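PDB 6QVM: multiheme cytochrome cf from Carboxydothermus ferrireducens DSM 11255, which probably passes electrons through its eleven haems c, from its place in the S-layer, to insoluble iron(III) outside the cell. Local coordinates for residues T70-I75 and G365-I370; V216-T221 and P357-A362; N262-A267 and M290-D295; G321-N326 and K341-E346. One frame throughout, in Å; residues are numbered along the deposited sequence.

Contact 1: T70-I75 and G365-I370. With HEC (heme c), chain G.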
# COMPACT_ATOMS: atom_id res chain seq x y z
N THR A 70 -15.88 -17.76 -11.91
CA THR A 70 -14.64 -17.06 -12.21
C THR A 70 -13.98 -16.43 -10.99
O THR A 70 -12.84 -15.97 -11.10
CB THR A 70 -14.88 -15.95 -13.24
OG1 THR A 70 -15.75 -14.96 -12.67
CG2 THR A 70 -15.49 -16.50 -14.51
N SER A 71 -14.65 -16.40 -9.85
CA SER A 71 -14.22 -15.53 -8.77
C SER A 71 -14.68 -16.10 -7.43
O SER A 71 -15.70 -16.78 -7.36
CB SER A 71 -14.78 -14.12 -8.96
OG SER A 71 -14.68 -13.35 -7.78
N THR A 72 -13.91 -15.80 -6.39
CA THR A 72 -14.31 -16.13 -5.03
C THR A 72 -15.41 -15.22 -4.51
O THR A 72 -15.88 -15.43 -3.39
CB THR A 72 -13.11 -16.10 -4.08
OG1 THR A 72 -12.34 -14.91 -4.32
CG2 THR A 72 -12.23 -17.33 -4.28
N ALA A 73 -15.82 -14.22 -5.29
CA ALA A 73 -17.05 -13.50 -4.96
C ALA A 73 -18.27 -14.38 -5.19
O ALA A 73 -19.27 -14.24 -4.48
CB ALA A 73 -17.14 -12.22 -5.79
N GLN A 74 -18.19 -15.28 -6.17
CA GLN A 74 -19.26 -16.26 -6.37
C GLN A 74 -19.13 -17.41 -5.38
O GLN A 74 -20.12 -17.83 -4.77
CB GLN A 74 -19.22 -16.80 -7.81
CG GLN A 74 -19.23 -15.73 -8.90
CD GLN A 74 -18.85 -16.31 -10.25
OE1 GLN A 74 -17.68 -16.59 -10.52
NE2 GLN A 74 -19.85 -16.54 -11.09
N ILE A 75 -17.92 -17.94 -5.23
CA ILE A 75 -17.68 -19.10 -4.37
C ILE A 75 -16.67 -18.72 -3.29
O ILE A 75 -15.47 -19.04 -3.42
CB ILE A 75 -17.21 -20.31 -5.20
CG1 ILE A 75 -16.19 -19.89 -6.26
CG2 ILE A 75 -18.40 -20.97 -5.86
CD1 ILE A 75 -15.47 -21.06 -6.90
N GLY A 365 -11.92 -14.58 1.60
CA GLY A 365 -11.27 -14.36 0.32
C GLY A 365 -12.17 -13.72 -0.71
O GLY A 365 -11.94 -13.87 -1.92
N ASP A 366 -13.21 -13.01 -0.27
CA ASP A 366 -14.19 -12.42 -1.17
C ASP A 366 -13.72 -11.03 -1.58
O ASP A 366 -13.67 -10.13 -0.74
CB ASP A 366 -15.55 -12.35 -0.48
CG ASP A 366 -16.67 -11.88 -1.41
OD1 ASP A 366 -16.37 -11.40 -2.53
OD2 ASP A 366 -17.85 -11.98 -1.00
N PRO A 367 -13.37 -10.82 -2.85
CA PRO A 367 -12.84 -9.50 -3.25
C PRO A 367 -13.86 -8.37 -3.16
O PRO A 367 -13.46 -7.20 -3.18
CB PRO A 367 -12.40 -9.73 -4.70
CG PRO A 367 -13.20 -10.89 -5.18
CD PRO A 367 -13.42 -11.76 -3.98
N THR A 368 -15.15 -8.68 -3.09
CA THR A 368 -16.15 -7.63 -2.93
C THR A 368 -16.21 -7.10 -1.51
O THR A 368 -17.02 -6.19 -1.25
CB THR A 368 -17.54 -8.13 -3.34
OG1 THR A 368 -17.97 -9.13 -2.41
CG2 THR A 368 -17.52 -8.69 -4.75
N LYS A 369 -15.41 -7.63 -0.59
CA LYS A 369 -15.41 -7.20 0.81
C LYS A 369 -14.14 -6.45 1.18
O LYS A 369 -13.87 -6.27 2.38
CB LYS A 369 -15.61 -8.41 1.72
CG LYS A 369 -16.90 -9.18 1.45
CD LYS A 369 -18.10 -8.25 1.48
CE LYS A 369 -19.41 -9.03 1.54
NZ LYS A 369 -19.54 -9.98 0.41
N ILE A 370 -13.35 -6.03 0.20
CA ILE A 370 -12.13 -5.27 0.43
C ILE A 370 -12.01 -4.24 -0.69
O ILE A 370 -12.57 -4.41 -1.78
CB ILE A 370 -10.89 -6.20 0.50
CG1 ILE A 370 -9.72 -5.50 1.19
CG2 ILE A 370 -10.49 -6.67 -0.89
CD1 ILE A 370 -9.87 -5.39 2.69
FE HEC G . -7.23 -10.58 0.20
CHA HEC G . -8.27 -10.24 -3.07
CHB HEC G . -6.37 -7.25 0.26
CHC HEC G . -6.49 -10.82 3.54
CHD HEC G . -7.49 -14.00 0.03
NA HEC G . -7.28 -9.04 -1.15
C1A HEC G . -7.77 -9.11 -2.44
C2A HEC G . -7.66 -7.79 -3.03
C3A HEC G . -7.13 -6.97 -2.11
C4A HEC G . -6.88 -7.74 -0.92
CMA HEC G . -6.84 -5.47 -2.31
CAA HEC G . -8.10 -7.41 -4.46
CBA HEC G . -9.58 -7.06 -4.40
CGA HEC G . -10.09 -6.70 -5.77
O1A HEC G . -9.80 -7.43 -6.75
O2A HEC G . -10.80 -5.66 -5.87
NB HEC G . -6.50 -9.29 1.63
C1B HEC G . -6.38 -7.92 1.47
C2B HEC G . -6.26 -7.32 2.79
C3B HEC G . -6.28 -8.32 3.70
C4B HEC G . -6.44 -9.57 2.98
CMB HEC G . -6.08 -5.81 3.05
CAB HEC G . -6.18 -8.19 5.24
CBB HEC G . -7.46 -7.53 5.80
NC HEC G . -7.00 -12.12 1.52
C1C HEC G . -6.70 -12.00 2.86
C2C HEC G . -6.80 -13.30 3.49
C3C HEC G . -7.00 -14.20 2.51
C4C HEC G . -7.17 -13.46 1.26
CMC HEC G . -6.44 -13.59 4.97
CAC HEC G . -7.09 -15.75 2.66
CBC HEC G . -8.27 -16.14 3.56
ND HEC G . -7.78 -11.90 -1.29
C1D HEC G . -7.84 -13.28 -1.10
C2D HEC G . -8.32 -13.88 -2.33
C3D HEC G . -8.58 -12.72 -3.29
C4D HEC G . -8.20 -11.53 -2.57
CMD HEC G . -8.56 -15.38 -2.58
CAD HEC G . -9.11 -12.83 -4.73
CBD HEC G . -7.96 -13.21 -5.65
CGD HEC G . -6.97 -12.08 -5.67
O1D HEC G . -7.30 -11.01 -6.24
O2D HEC G . -5.85 -12.25 -5.10
O HOH W 1 -19.79 -12.17 -2.84
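T72 gives its hydroxyl to the carbonyl oxygen of G365, and this short hydrogen bond, 2.6 Å from OG1 to O, is the one such link between 70-75 and 365-370. With chi1 at 46°, OG1 stands between the backbone N and the carbonyl carbon of T72, and it also meets P367 CD at 3.3 Å. This is the close-packed part, set against a haem c. The P367 ring rests its CB on the haem propionate arm, 3.9 Å from HEC CBA, and G365 suits its place because its phi is positive and a CB there would be crowded by the haem methyl CMD.

On the outer side the fit is looser. A73 offers its methyl CB to T368 CG2 at 3.7 Å and to D366 OD1 at 3.4 Å, and a water donates to both A73 O and D366 OD2. The D366 carboxylate organises its own loop: T368 N and OG1 reach OD1 from the same face, the first closing an Asx turn, while K369 NZ forms a salt bridge with OD2 at 3.0 Å. An alanine at D366 would probably leave K369 without its charge mate and A73 without its water link, with the T368 hydroxyl less firmly held. The contact thus puts a neutral bond beside the haem and a charged, hydrated group farther out, where its donors probably favour an ionised carboxylate.

Contact 2: V216-T221 and P357-A362. With HEC (heme c), chain G.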
# COMPACT_ATOMS: atom_id res chain seq x y z
N VAL A 216 -17.10 -17.31 13.99
CA VAL A 216 -18.14 -16.29 13.81
C VAL A 216 -17.81 -15.44 12.60
O VAL A 216 -16.67 -14.97 12.46
CB VAL A 216 -18.30 -15.43 15.07
CG1 VAL A 216 -19.38 -14.37 14.87
CG2 VAL A 216 -18.61 -16.29 16.28
N LEU A 217 -18.80 -15.23 11.73
CA LEU A 217 -18.62 -14.34 10.60
C LEU A 217 -18.36 -12.92 11.10
O LEU A 217 -19.13 -12.41 11.92
CB LEU A 217 -19.87 -14.36 9.72
CG LEU A 217 -19.76 -13.85 8.29
CD1 LEU A 217 -18.88 -14.77 7.47
CD2 LEU A 217 -21.15 -13.73 7.68
N PRO A 218 -17.28 -12.27 10.66
CA PRO A 218 -17.01 -10.90 11.11
C PRO A 218 -17.95 -9.89 10.47
O PRO A 218 -18.44 -10.07 9.36
CB PRO A 218 -15.56 -10.65 10.65
CG PRO A 218 -15.02 -12.01 10.28
CD PRO A 218 -16.20 -12.79 9.81
N ALA A 219 -18.17 -8.80 11.21
CA ALA A 219 -19.00 -7.72 10.70
C ALA A 219 -18.30 -7.01 9.54
O ALA A 219 -17.07 -7.05 9.43
CB ALA A 219 -19.30 -6.73 11.82
N PRO A 220 -19.06 -6.35 8.66
CA PRO A 220 -18.42 -5.62 7.55
C PRO A 220 -17.46 -4.54 8.00
O PRO A 220 -16.63 -4.09 7.20
CB PRO A 220 -19.61 -5.02 6.79
CG PRO A 220 -20.78 -5.89 7.17
CD PRO A 220 -20.53 -6.29 8.59
N THR A 221 -17.51 -4.12 9.27
CA THR A 221 -16.71 -3.02 9.77
C THR A 221 -15.51 -3.47 10.59
O THR A 221 -14.73 -2.62 11.03
CB THR A 221 -17.58 -2.10 10.63
OG1 THR A 221 -18.30 -2.90 11.57
CG2 THR A 221 -18.57 -1.34 9.75
N PRO A 357 -11.76 -1.82 6.26
CA PRO A 357 -11.97 -2.98 7.14
C PRO A 357 -11.95 -4.28 6.36
O PRO A 357 -12.66 -4.44 5.37
CB PRO A 357 -13.36 -2.71 7.74
CG PRO A 357 -13.59 -1.23 7.54
CD PRO A 357 -12.91 -0.91 6.25
N GLY A 358 -11.12 -5.22 6.80
CA GLY A 358 -10.88 -6.41 5.99
C GLY A 358 -11.11 -7.74 6.69
O GLY A 358 -10.75 -8.78 6.14
N ALA A 359 -11.72 -7.71 7.88
CA ALA A 359 -11.93 -8.96 8.62
C ALA A 359 -12.85 -9.89 7.86
O ALA A 359 -12.58 -11.10 7.74
CB ALA A 359 -12.49 -8.66 10.01
N LEU A 360 -13.96 -9.36 7.34
CA LEU A 360 -14.88 -10.19 6.56
C LEU A 360 -14.20 -10.72 5.30
O LEU A 360 -14.41 -11.87 4.91
CB LEU A 360 -16.14 -9.40 6.20
CG LEU A 360 -17.21 -10.12 5.37
CD1 LEU A 360 -17.65 -11.41 6.04
CD2 LEU A 360 -18.40 -9.20 5.14
N HIS A 361 -13.39 -9.88 4.64
CA HIS A 361 -12.63 -10.35 3.48
C HIS A 361 -11.63 -11.43 3.88
O HIS A 361 -11.50 -12.45 3.20
CB HIS A 361 -11.90 -9.18 2.82
CG HIS A 361 -10.86 -9.61 1.85
ND1 HIS A 361 -11.17 -10.15 0.62
CD2 HIS A 361 -9.51 -9.60 1.93
CE1 HIS A 361 -10.05 -10.44 -0.03
NE2 HIS A 361 -9.03 -10.12 0.75
N ALA A 362 -10.93 -11.22 5.00
CA ALA A 362 -9.90 -12.17 5.42
C ALA A 362 -10.48 -13.53 5.81
O ALA A 362 -9.74 -14.52 5.81
CB ALA A 362 -9.11 -11.59 6.60
FE HEC G . -7.23 -10.58 0.20
CHA HEC G . -8.27 -10.24 -3.07
CHB HEC G . -6.37 -7.25 0.26
CHC HEC G . -6.49 -10.82 3.54
CHD HEC G . -7.49 -14.00 0.03
NA HEC G . -7.28 -9.04 -1.15
C1A HEC G . -7.77 -9.11 -2.44
C2A HEC G . -7.66 -7.79 -3.03
C3A HEC G . -7.13 -6.97 -2.11
C4A HEC G . -6.88 -7.74 -0.92
CMA HEC G . -6.84 -5.47 -2.31
CAA HEC G . -8.10 -7.41 -4.46
CBA HEC G . -9.58 -7.06 -4.40
CGA HEC G . -10.09 -6.70 -5.77
O1A HEC G . -9.80 -7.43 -6.75
O2A HEC G . -10.80 -5.66 -5.87
NB HEC G . -6.50 -9.29 1.63
C1B HEC G . -6.38 -7.92 1.47
C2B HEC G . -6.26 -7.32 2.79
C3B HEC G . -6.28 -8.32 3.70
C4B HEC G . -6.44 -9.57 2.98
CMB HEC G . -6.08 -5.81 3.05
CAB HEC G . -6.18 -8.19 5.24
CBB HEC G . -7.46 -7.53 5.80
NC HEC G . -7.00 -12.12 1.52
C1C HEC G . -6.70 -12.00 2.86
C2C HEC G . -6.80 -13.30 3.49
C3C HEC G . -7.00 -14.20 2.51
C4C HEC G . -7.17 -13.46 1.26
CMC HEC G . -6.44 -13.59 4.97
CAC HEC G . -7.09 -15.75 2.66
CBC HEC G . -8.27 -16.14 3.56
ND HEC G . -7.78 -11.90 -1.29
C1D HEC G . -7.84 -13.28 -1.10
C2D HEC G . -8.32 -13.88 -2.33
C3D HEC G . -8.58 -12.72 -3.29
C4D HEC G . -8.20 -11.53 -2.57
CMD HEC G . -8.56 -15.38 -2.58
CAD HEC G . -9.11 -12.83 -4.73
CBD HEC G . -7.96 -13.21 -5.65
CGD HEC G . -6.97 -12.08 -5.67
O1D HEC G . -7.30 -11.01 -6.24
O2D HEC G . -5.85 -12.25 -5.10
O HOH W 2 -14.71 -6.54 7.80
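P218 and A359 meet through their CB atoms, 3.7 Å apart, in the apolar part of this contact. The compact proline ring lies against the first turn of helix 359-362, where the small methyl of A359 allows close approach, and its CG comes 3.6 Å from A359 O. L360 carries the largest share: its CG is anti to the backbone N (chi1 180°), and from there the branch CD1 reaches P218 O as well as CD1 of L217, the latter at 3.9 Å. At the other end P357 turns its CB to the carbonyl oxygens of P220 and T221, each 3.6 Å away.

Polar contact between 216-221 and 357-362 is carried by water. No direct hydrogen bond joins them; instead one water accepts from L360 N, 3.0 Å away, and probably donates to A219 O, serving an amide in the first turn of the helix that has no helical carbonyl to bond.

Metal coordination occupies the far side of the same helix. H361 NE2 binds the haem iron at 1.9 Å, while H233, the histidine of a CXXCH motif, supplies the other axial nitrogen. G358, at the N-cap, suits its place because a CB would clash with HEC CBB. H361 ND1 gives its proton to D366 O, which fixes the ring's rotation and would probably strengthen NE2 as a donor to iron; two imidazole ligands leave no iron site open, consistent with a haem that transfers electrons.

Contact 3: N262-A267 and M290-D295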
# COMPACT_ATOMS: atom_id res chain seq x y z
N ASN A 262 18.79 8.88 30.33
CA ASN A 262 17.56 9.67 30.37
C ASN A 262 17.21 9.92 31.83
O ASN A 262 16.85 8.99 32.55
CB ASN A 262 16.43 8.97 29.63
CG ASN A 262 15.26 9.89 29.34
OD1 ASN A 262 15.07 10.91 30.01
ND2 ASN A 262 14.46 9.54 28.34
N ASP A 263 17.32 11.18 32.26
CA ASP A 263 17.11 11.55 33.65
C ASP A 263 15.69 12.03 33.95
O ASP A 263 15.35 12.18 35.13
CB ASP A 263 18.12 12.64 34.06
CG ASP A 263 18.18 13.77 33.06
OD1 ASP A 263 17.83 13.54 31.88
OD2 ASP A 263 18.57 14.89 33.45
N LYS A 264 14.86 12.28 32.94
CA LYS A 264 13.50 12.72 33.16
C LYS A 264 12.47 11.61 33.11
O LYS A 264 11.47 11.67 33.84
CB LYS A 264 13.12 13.80 32.15
CG LYS A 264 14.06 15.00 32.16
CD LYS A 264 13.36 16.32 31.90
CE LYS A 264 14.38 17.43 31.69
NZ LYS A 264 13.72 18.77 31.57
N PHE A 265 12.67 10.57 32.29
CA PHE A 265 11.74 9.45 32.29
C PHE A 265 12.45 8.17 31.88
O PHE A 265 13.61 8.18 31.46
CB PHE A 265 10.51 9.71 31.40
CG PHE A 265 10.84 10.00 29.96
CD1 PHE A 265 11.19 11.28 29.56
CD2 PHE A 265 10.78 9.00 29.00
CE1 PHE A 265 11.48 11.55 28.23
CE2 PHE A 265 11.07 9.27 27.68
CZ PHE A 265 11.41 10.54 27.29
N GLN A 266 11.73 7.06 32.04
CA GLN A 266 12.21 5.72 31.76
C GLN A 266 11.19 4.99 30.89
O GLN A 266 10.11 5.52 30.60
CB GLN A 266 12.46 4.93 33.06
CG GLN A 266 13.62 5.46 33.88
CD GLN A 266 14.94 5.28 33.16
OE1 GLN A 266 15.40 4.16 32.94
NE2 GLN A 266 15.56 6.39 32.78
N ALA A 267 11.54 3.76 30.50
CA ALA A 267 10.72 3.03 29.54
C ALA A 267 9.32 2.78 30.09
O ALA A 267 8.34 2.80 29.33
CB ALA A 267 11.39 1.72 29.15
N MET A 290 6.56 13.74 25.69
CA MET A 290 7.52 13.77 26.77
C MET A 290 8.62 14.79 26.50
O MET A 290 8.80 15.23 25.37
CB MET A 290 8.13 12.37 26.96
CG MET A 290 7.09 11.27 27.09
SD MET A 290 6.88 10.70 28.78
CE MET A 290 6.74 8.96 28.49
N PRO A 291 9.35 15.21 27.54
CA PRO A 291 10.32 16.31 27.35
C PRO A 291 11.52 15.98 26.47
O PRO A 291 12.18 16.91 26.00
CB PRO A 291 10.75 16.64 28.79
CG PRO A 291 10.47 15.40 29.57
CD PRO A 291 9.21 14.85 28.96
N TYR A 292 11.83 14.70 26.23
CA TYR A 292 12.95 14.33 25.38
C TYR A 292 12.48 13.58 24.14
O TYR A 292 11.48 12.85 24.17
CB TYR A 292 13.97 13.45 26.11
CG TYR A 292 14.78 14.13 27.18
CD1 TYR A 292 15.20 15.45 27.05
CD2 TYR A 292 15.14 13.45 28.33
CE1 TYR A 292 15.96 16.06 28.03
CE2 TYR A 292 15.89 14.04 29.32
CZ TYR A 292 16.30 15.35 29.17
OH TYR A 292 17.05 15.95 30.16
N ALA A 293 13.21 13.77 23.05
CA ALA A 293 13.15 12.90 21.89
C ALA A 293 14.49 12.18 21.76
O ALA A 293 15.49 12.58 22.37
CB ALA A 293 12.85 13.70 20.61
N PHE A 294 14.51 11.10 20.99
CA PHE A 294 15.74 10.36 20.73
C PHE A 294 16.16 10.63 19.29
O PHE A 294 15.42 10.32 18.35
CB PHE A 294 15.56 8.86 20.97
CG PHE A 294 16.85 8.11 21.01
CD1 PHE A 294 17.38 7.53 19.87
CD2 PHE A 294 17.55 7.98 22.20
CE1 PHE A 294 18.57 6.83 19.91
CE2 PHE A 294 18.75 7.29 22.25
CZ PHE A 294 19.26 6.72 21.10
N ASP A 295 17.35 11.20 19.13
CA ASP A 295 17.92 11.46 17.81
C ASP A 295 18.71 10.24 17.35
O ASP A 295 19.70 9.87 17.99
CB ASP A 295 18.80 12.71 17.86
CG ASP A 295 19.30 13.13 16.49
OD1 ASP A 295 20.18 12.44 15.93
OD2 ASP A 295 18.81 14.16 15.97
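F265 lays its ring beneath the side chain of M290, whose sulfur SD stands 4.3 Å from the ring centroid and only 13° off the normal, a Met-aromatic contact. M290 CB adds a CH-pi contact over the same face, 4.0 Å from the centroid and offset toward the rim. The opposite face carries the amide nitrogen ND2 of N262, 3.3 Å above the plane and over its centre, while Y292 N lies at the ring's edge. CG of F265 sits between its backbone N and carbonyl carbon (chi1 58°), which starts the ring on its way into this slot. The partners belong to a loop and an antiparallel sheet: 292-295 is a strand, 262-267 leads into strand 270-275, and strand 279-284 lies between strands 270-275 and 292-295. V270 touches both F265 and M290, and W301 touches both N262 and Y292.

Y292 is held round its rim. Its hydroxyl OH donates to D263 OD1 at 3.1 Å, meeting the syn side of a carboxylate turned only 14° from the ring plane. N262 OD1 comes in plane to the edge, 3.0 Å from CD2, and the same oxygen accepts from K264 N in an Asx turn. The aliphatic chain of K264 crosses the tyrosine at about a right angle, bringing CE to 3.4 Å from OH, and packs its CD on P291 CG at 3.8 Å. An alanine at Y292 would probably leave D263 without this donor and open a gap beside K264, although its CB would still meet F265.

Contact 4: G321-N326 and K341-E346; sequences GYPGPN and KELFTE
Y322 and F344 touch across the two loops and share almost the same conformation: in each, CG lies between the backbone N and the carbonyl carbon, at chi1 51° in the tyrosine and 63° in the phenylalanine. The rings lead away from the contact, and the phenylalanine meets the tyrosine with its CB, which lies at the edge of the Y322 ring, 4.0 Å from CD2. The tyrosine hydroxyl finds its partners farther off, K316 O and the amide of G327, so the buried OH is satisfied. F344 has no polar end to serve and fits among W310, L311, V319 and Y272.

Backbone atoms and the first carbons of L343 and P323 complete the contact. Y322 CA makes a CA-H...O contact of 3.5 Å with L343 O. L343 has its CG anti to the carbonyl carbon; its CB, which points toward the other segment, meets P323 CD at 4.0 Å and Y322 CB at 4.1 Å. The leucine and proline side chains cross at about a right angle. P323 suits this exposed place in that its ring carbon CD gives L343 CB an apolar partner.

G321 is required by both its backbone and its neighbour. At its phi of 107° a CB would be jammed against the carbonyl O of the residue before. T345 OG1 stands 3.7 Å from G321 CA, and a CB on that glycine would fall 2.3 Å from the hydroxyl oxygen, a clash. No hydrogen bond joins the segments directly; the pairing passes through T320, to which T345 and E346 both turn their backbones, the arrangement of a classic beta bulge.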
# COMPACT_ATOMS: atom_id res chain seq x y z
N GLY A 321 -7.62 0.91 12.47
CA GLY A 321 -8.59 -0.03 12.97
C GLY A 321 -9.70 0.54 13.83
O GLY A 321 -10.47 -0.25 14.39
N TYR A 322 -9.82 1.85 13.93
CA TYR A 322 -10.87 2.41 14.77
C TYR A 322 -12.14 2.66 13.97
O TYR A 322 -12.10 2.75 12.73
CB TYR A 322 -10.38 3.70 15.43
CG TYR A 322 -9.78 4.72 14.49
CD1 TYR A 322 -10.57 5.69 13.88
CD2 TYR A 322 -8.42 4.74 14.23
CE1 TYR A 322 -10.02 6.63 13.03
CE2 TYR A 322 -7.86 5.67 13.38
CZ TYR A 322 -8.66 6.62 12.79
OH TYR A 322 -8.10 7.55 11.95
N PRO A 323 -13.29 2.76 14.64
CA PRO A 323 -14.56 2.91 13.90
C PRO A 323 -14.60 4.19 13.09
O PRO A 323 -14.09 5.24 13.50
CB PRO A 323 -15.62 2.93 15.02
CG PRO A 323 -14.97 2.24 16.17
CD PRO A 323 -13.51 2.61 16.09
N GLY A 324 -15.23 4.10 11.92
CA GLY A 324 -15.46 5.25 11.08
C GLY A 324 -14.28 5.60 10.19
O GLY A 324 -13.30 4.86 10.10
N PRO A 325 -14.38 6.74 9.51
CA PRO A 325 -13.29 7.16 8.62
C PRO A 325 -11.99 7.39 9.37
O PRO A 325 -11.98 7.84 10.52
CB PRO A 325 -13.82 8.47 8.01
CG PRO A 325 -15.31 8.39 8.17
CD PRO A 325 -15.52 7.66 9.47
N ASN A 326 -10.89 7.08 8.70
CA ASN A 326 -9.56 7.30 9.25
C ASN A 326 -8.91 8.50 8.56
O ASN A 326 -9.38 9.01 7.55
CB ASN A 326 -8.68 6.05 9.11
CG ASN A 326 -8.52 5.62 7.68
OD1 ASN A 326 -9.45 5.71 6.88
ND2 ASN A 326 -7.33 5.15 7.34
N LYS A 341 -9.99 5.84 26.28
CA LYS A 341 -9.99 4.47 25.81
C LYS A 341 -9.53 4.45 24.36
O LYS A 341 -10.06 5.19 23.52
CB LYS A 341 -11.38 3.83 25.93
CG LYS A 341 -11.35 2.32 25.79
CD LYS A 341 -12.72 1.74 25.45
CE LYS A 341 -12.62 0.24 25.23
NZ LYS A 341 -13.74 -0.29 24.40
N GLU A 342 -8.53 3.63 24.06
CA GLU A 342 -8.04 3.50 22.70
C GLU A 342 -9.01 2.67 21.87
O GLU A 342 -9.34 1.54 22.25
CB GLU A 342 -6.65 2.86 22.71
CG GLU A 342 -5.65 3.61 23.58
CD GLU A 342 -4.30 2.92 23.63
OE1 GLU A 342 -3.44 3.38 24.41
OE2 GLU A 342 -4.10 1.93 22.89
N LEU A 343 -9.47 3.23 20.76
CA LEU A 343 -10.39 2.54 19.87
C LEU A 343 -9.69 1.89 18.69
O LEU A 343 -10.35 1.14 17.94
CB LEU A 343 -11.46 3.51 19.36
CG LEU A 343 -12.43 4.08 20.41
CD1 LEU A 343 -13.54 4.89 19.76
CD2 LEU A 343 -13.00 2.96 21.27
N PHE A 344 -8.41 2.16 18.48
CA PHE A 344 -7.69 1.51 17.40
C PHE A 344 -7.17 0.15 17.83
O PHE A 344 -6.90 -0.09 19.01
CB PHE A 344 -6.53 2.38 16.91
CG PHE A 344 -5.47 2.64 17.94
CD1 PHE A 344 -4.36 1.81 18.04
CD2 PHE A 344 -5.57 3.72 18.81
CE1 PHE A 344 -3.38 2.04 18.98
CE2 PHE A 344 -4.59 3.96 19.75
CZ PHE A 344 -3.49 3.11 19.85
N THR A 345 -7.01 -0.74 16.86
CA THR A 345 -6.55 -2.10 17.12
C THR A 345 -5.20 -2.42 16.50
O THR A 345 -4.67 -3.51 16.77
CB THR A 345 -7.58 -3.12 16.61
OG1 THR A 345 -7.84 -2.89 15.21
CG2 THR A 345 -8.89 -3.00 17.39
N GLU A 346 -4.63 -1.54 15.68
CA GLU A 346 -3.32 -1.76 15.09
C GLU A 346 -2.52 -0.47 15.19
O GLU A 346 -2.93 0.55 14.60
CB GLU A 346 -3.42 -2.23 13.64
CG GLU A 346 -2.08 -2.60 13.02
CD GLU A 346 -2.21 -3.08 11.58
OE1 GLU A 346 -1.18 -3.11 10.88
OE2 GLU A 346 -3.35 -3.40 11.16

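From the N terminus, residues 70-75 come first, and contact 1 brings them to 365-370 across 289 intervening residues, the widest loop of the four. Contact 2 lies within that span, returning 216-221 to 357-362, and the two touch because the chain leads from helix 359-362 through a short link into 365-370; both border the same haem. Inside the loop of contact 2, contacts 3 and 4 follow in series without crossing: 262-267 closes on 290-295, which carries a strand of the five-stranded sheet, then 321-326 closes on 341-346 across the hairpin of strands 333-336 and 339-342. Contact 3 lies about 49 Å from contact 1 between centres, whereas contact 4 approaches contact 2 to about 6 Å between nearest atoms.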